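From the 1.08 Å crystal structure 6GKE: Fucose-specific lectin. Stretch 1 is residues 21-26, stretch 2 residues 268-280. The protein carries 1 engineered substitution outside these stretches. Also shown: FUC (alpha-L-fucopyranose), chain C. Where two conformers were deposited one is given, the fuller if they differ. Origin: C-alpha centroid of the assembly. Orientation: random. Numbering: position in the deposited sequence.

Stretch 1, residues 21-26: RQQRVY
Stretch 2, residues 268-280: ANSSGNIDISVFF

How do the two stretches lie against each other? Strand 22-26 faces a hairpin whose strands, 268-271 and 275-280, are paired by backbone hydrogen bonds Asn-269 N to Ser-277 O (3.0 Å) and Asp-275 N to Ser-271 O (2.9 Å); a cis peptide precedes Ile-274. Strands 22-26 and 275-280 run 22° from parallel, their axes 10.1 Å apart at closest approach, so side chains make the contact. CA atoms of Arg-21 and Ser-271 lie 7.7 Å apart, Gln-23 and Asn-269 8.0 Å, Val-25 and Phe-279 8.5 Å.

What does Arg-21 do? With psi 124° and chi1 to chi3 all t, its extended side chain reaches obliquely along the hairpin, past Asp-275 to Asn-269 and Ser-277. Asp-275 CB lies over one guanidinium face, 3.6 Å from Arg-21 CZ, while Arg-21 NH2 comes 2.8 Å from Asn-269 OD1 at the edge. A water accepts from Arg-21 NH1 (2.8 Å) and donates to Ile-276 O (2.9 Å) and Ser-277 OG (3.0 Å), bridging the stretches.

How do Gln-22, Gln-23 and Arg-24 divide between the two sides of the strand? Extended phi/psi (-102/134, -124/147 and -132/141° for Gln-22, Gln-23 and Arg-24) alternates the side chains. Gln-22 (m, m) points away, and its OE1 accepts from Arg-24 NH1 (2.8 Å). Gln-23, pointing toward the hairpin, m then t with chi3 75°, places OE1 to accept from Ser-277 OG (2.7 Å) and, nearly linearly, Asn-269 ND2 (3.0 Å); Gln-23 OE1 also approaches the Phe-279 ring edge, 3.8 Å from Phe-279 CZ. Arg-24 (m, m, t, chi4 -89°), again away, binds fucose, as befits a fucose-specific lectin: NE donates to FUC O4 (2.8 Å) and NH2 to FUC O5 (2.9 Å).

What closes the contact? Val-25 (p; -130/140°) points toward Phe-279 (m, chi2 -88°), setting CG2 over the ring face, 4.0 Å from the Phe-279 ring centroid and 9° off its normal.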

# COMPACT_ATOMS: atom_id res chain seq x y z
N ARG A 21 28.95 12.98 -5.09
CA ARG A 21 27.54 13.38 -5.32
C ARG A 21 26.64 13.05 -4.13
O ARG A 21 26.47 11.87 -3.76
CB ARG A 21 26.96 12.60 -6.50
CG ARG A 21 25.47 12.84 -6.74
CD ARG A 21 24.97 11.75 -7.67
NE ARG A 21 23.58 11.93 -8.01
CZ ARG A 21 22.84 11.03 -8.65
NH1 ARG A 21 23.35 9.84 -8.91
NH2 ARG A 21 21.62 11.34 -9.03
N GLN A 22 25.94 14.08 -3.62
CA GLN A 22 25.02 13.89 -2.50
C GLN A 22 23.60 13.86 -3.04
O GLN A 22 23.22 14.70 -3.85
CB GLN A 22 25.17 15.03 -1.49
CG GLN A 22 26.47 14.98 -0.70
CD GLN A 22 26.53 13.84 0.29
OE1 GLN A 22 25.53 13.45 0.88
NE2 GLN A 22 27.72 13.29 0.50
N GLN A 23 22.82 12.88 -2.58
CA GLN A 23 21.41 12.79 -2.92
C GLN A 23 20.59 12.76 -1.63
O GLN A 23 21.01 12.19 -0.62
CB GLN A 23 21.10 11.51 -3.70
CG GLN A 23 21.79 11.42 -5.04
CD GLN A 23 21.38 10.15 -5.74
OE1 GLN A 23 20.26 10.04 -6.26
NE2 GLN A 23 22.28 9.18 -5.75
N ARG A 24 19.38 13.33 -1.70
CA ARG A 24 18.39 13.15 -0.66
C ARG A 24 17.07 12.78 -1.34
O ARG A 24 16.74 13.32 -2.39
CB ARG A 24 18.19 14.41 0.18
CG ARG A 24 19.45 14.98 0.80
CD ARG A 24 20.03 14.12 1.91
NE ARG A 24 21.22 14.70 2.53
CZ ARG A 24 22.47 14.51 2.12
NH1 ARG A 24 22.73 13.71 1.10
NH2 ARG A 24 23.46 15.14 2.73
N VAL A 25 16.34 11.86 -0.72
CA VAL A 25 15.02 11.50 -1.20
C VAL A 25 14.05 11.55 -0.01
O VAL A 25 14.41 11.18 1.11
CB VAL A 25 15.02 10.14 -1.94
CG1 VAL A 25 15.48 8.99 -1.07
CG2 VAL A 25 13.68 9.84 -2.59
N TYR A 26 12.85 12.07 -0.30
CA TYR A 26 11.80 12.32 0.67
C TYR A 26 10.58 11.48 0.31
O TYR A 26 10.20 11.37 -0.86
CB TYR A 26 11.43 13.82 0.71
CG TYR A 26 12.64 14.65 1.04
CD1 TYR A 26 13.08 14.77 2.34
CD2 TYR A 26 13.42 15.19 0.03
CE1 TYR A 26 14.26 15.43 2.64
CE2 TYR A 26 14.59 15.86 0.31
CZ TYR A 26 15.03 15.96 1.62
OH TYR A 26 16.22 16.56 1.88
N ALA A 268 12.52 12.52 -9.87
CA ALA A 268 13.84 12.49 -10.49
C ALA A 268 14.74 13.53 -9.83
O ALA A 268 14.29 14.59 -9.40
CB ALA A 268 13.74 12.73 -11.98
N ASN A 269 16.04 13.23 -9.82
CA ASN A 269 17.04 14.22 -9.50
C ASN A 269 18.15 14.15 -10.55
O ASN A 269 18.23 13.22 -11.36
CB ASN A 269 17.56 14.08 -8.06
CG ASN A 269 18.39 12.84 -7.81
OD1 ASN A 269 18.99 12.29 -8.73
ND2 ASN A 269 18.47 12.40 -6.57
N SER A 270 19.00 15.17 -10.53
CA SER A 270 20.16 15.22 -11.38
C SER A 270 21.16 16.22 -10.80
O SER A 270 20.79 17.18 -10.15
CB SER A 270 19.82 15.54 -12.83
OG SER A 270 19.34 16.87 -12.99
N SER A 271 22.43 15.98 -11.11
CA SER A 271 23.49 16.93 -10.85
C SER A 271 24.71 16.52 -11.66
O SER A 271 24.75 15.44 -12.26
CB SER A 271 23.80 17.07 -9.36
OG SER A 271 24.15 15.83 -8.77
N GLY A 272 25.72 17.39 -11.69
CA GLY A 272 26.90 17.12 -12.49
C GLY A 272 26.60 17.15 -13.98
O GLY A 272 25.77 17.94 -14.43
N ASN A 273 27.29 16.31 -14.74
CA ASN A 273 27.18 16.31 -16.21
C ASN A 273 27.48 14.92 -16.75
O ASN A 273 28.48 14.73 -17.43
CB ASN A 273 28.03 17.42 -16.84
CG ASN A 273 29.38 17.59 -16.17
OD1 ASN A 273 30.24 16.73 -16.28
ND2 ASN A 273 29.56 18.70 -15.48
N ILE A 274 26.61 13.93 -16.49
CA ILE A 274 25.35 14.06 -15.78
C ILE A 274 25.11 12.78 -14.98
O ILE A 274 25.40 11.68 -15.44
CB ILE A 274 24.18 14.34 -16.75
CG1 ILE A 274 22.90 14.75 -16.02
CG2 ILE A 274 23.93 13.15 -17.67
CD1 ILE A 274 22.99 16.05 -15.24
N ASP A 275 24.58 12.95 -13.77
CA ASP A 275 24.09 11.87 -12.92
C ASP A 275 22.58 12.04 -12.78
O ASP A 275 22.12 13.15 -12.52
CB ASP A 275 24.77 11.91 -11.55
CG ASP A 275 26.29 11.83 -11.64
OD1 ASP A 275 26.79 10.86 -12.22
OD2 ASP A 275 26.94 12.76 -11.15
N ILE A 276 21.83 10.95 -12.98
CA ILE A 276 20.36 10.98 -12.93
C ILE A 276 19.86 9.79 -12.10
O ILE A 276 20.27 8.66 -12.34
CB ILE A 276 19.72 10.94 -14.33
CG1 ILE A 276 20.30 12.00 -15.27
CG2 ILE A 276 18.21 11.04 -14.21
CD1 ILE A 276 19.92 11.81 -16.72
N SER A 277 18.94 10.08 -11.18
CA SER A 277 18.16 9.06 -10.49
C SER A 277 16.68 9.27 -10.77
O SER A 277 16.21 10.40 -10.70
CB SER A 277 18.39 9.11 -9.00
OG SER A 277 19.75 8.85 -8.68
N VAL A 278 15.95 8.19 -11.05
CA VAL A 278 14.49 8.25 -11.15
C VAL A 278 13.93 7.20 -10.18
O VAL A 278 14.07 6.00 -10.40
CB VAL A 278 13.96 8.04 -12.58
CG1 VAL A 278 12.45 8.23 -12.61
CG2 VAL A 278 14.63 8.97 -13.57
N PHE A 279 13.30 7.69 -9.11
CA PHE A 279 12.79 6.87 -8.02
C PHE A 279 11.38 6.37 -8.33
O PHE A 279 10.59 7.07 -8.97
CB PHE A 279 12.77 7.67 -6.72
CG PHE A 279 14.15 8.08 -6.30
CD1 PHE A 279 14.92 7.24 -5.51
CD2 PHE A 279 14.72 9.27 -6.74
CE1 PHE A 279 16.21 7.59 -5.14
CE2 PHE A 279 16.02 9.61 -6.38
CZ PHE A 279 16.76 8.77 -5.59
N PHE A 280 11.08 5.16 -7.83
CA PHE A 280 9.77 4.56 -7.97
C PHE A 280 9.49 3.67 -6.76
O PHE A 280 10.37 3.39 -5.95
CB PHE A 280 9.65 3.81 -9.30
CG PHE A 280 10.53 2.59 -9.48
CD1 PHE A 280 11.81 2.71 -10.00
CD2 PHE A 280 10.06 1.32 -9.18
CE1 PHE A 280 12.60 1.59 -10.20
CE2 PHE A 280 10.85 0.20 -9.38
CZ PHE A 280 12.12 0.34 -9.89
C1 FUC C . 22.63 15.78 6.31
C2 FUC C . 21.24 15.30 6.67
C3 FUC C . 20.25 16.47 6.70
C4 FUC C . 20.33 17.27 5.41
C5 FUC C . 21.77 17.71 5.18
C6 FUC C . 21.97 18.49 3.89
O1 FUC C . 23.11 16.53 7.42
O2 FUC C . 21.27 14.67 7.95
O3 FUC C . 18.93 15.99 6.96
O4 FUC C . 19.92 16.48 4.28
O5 FUC C . 22.61 16.55 5.12
O HOH W 1 22.05 7.73 -10.29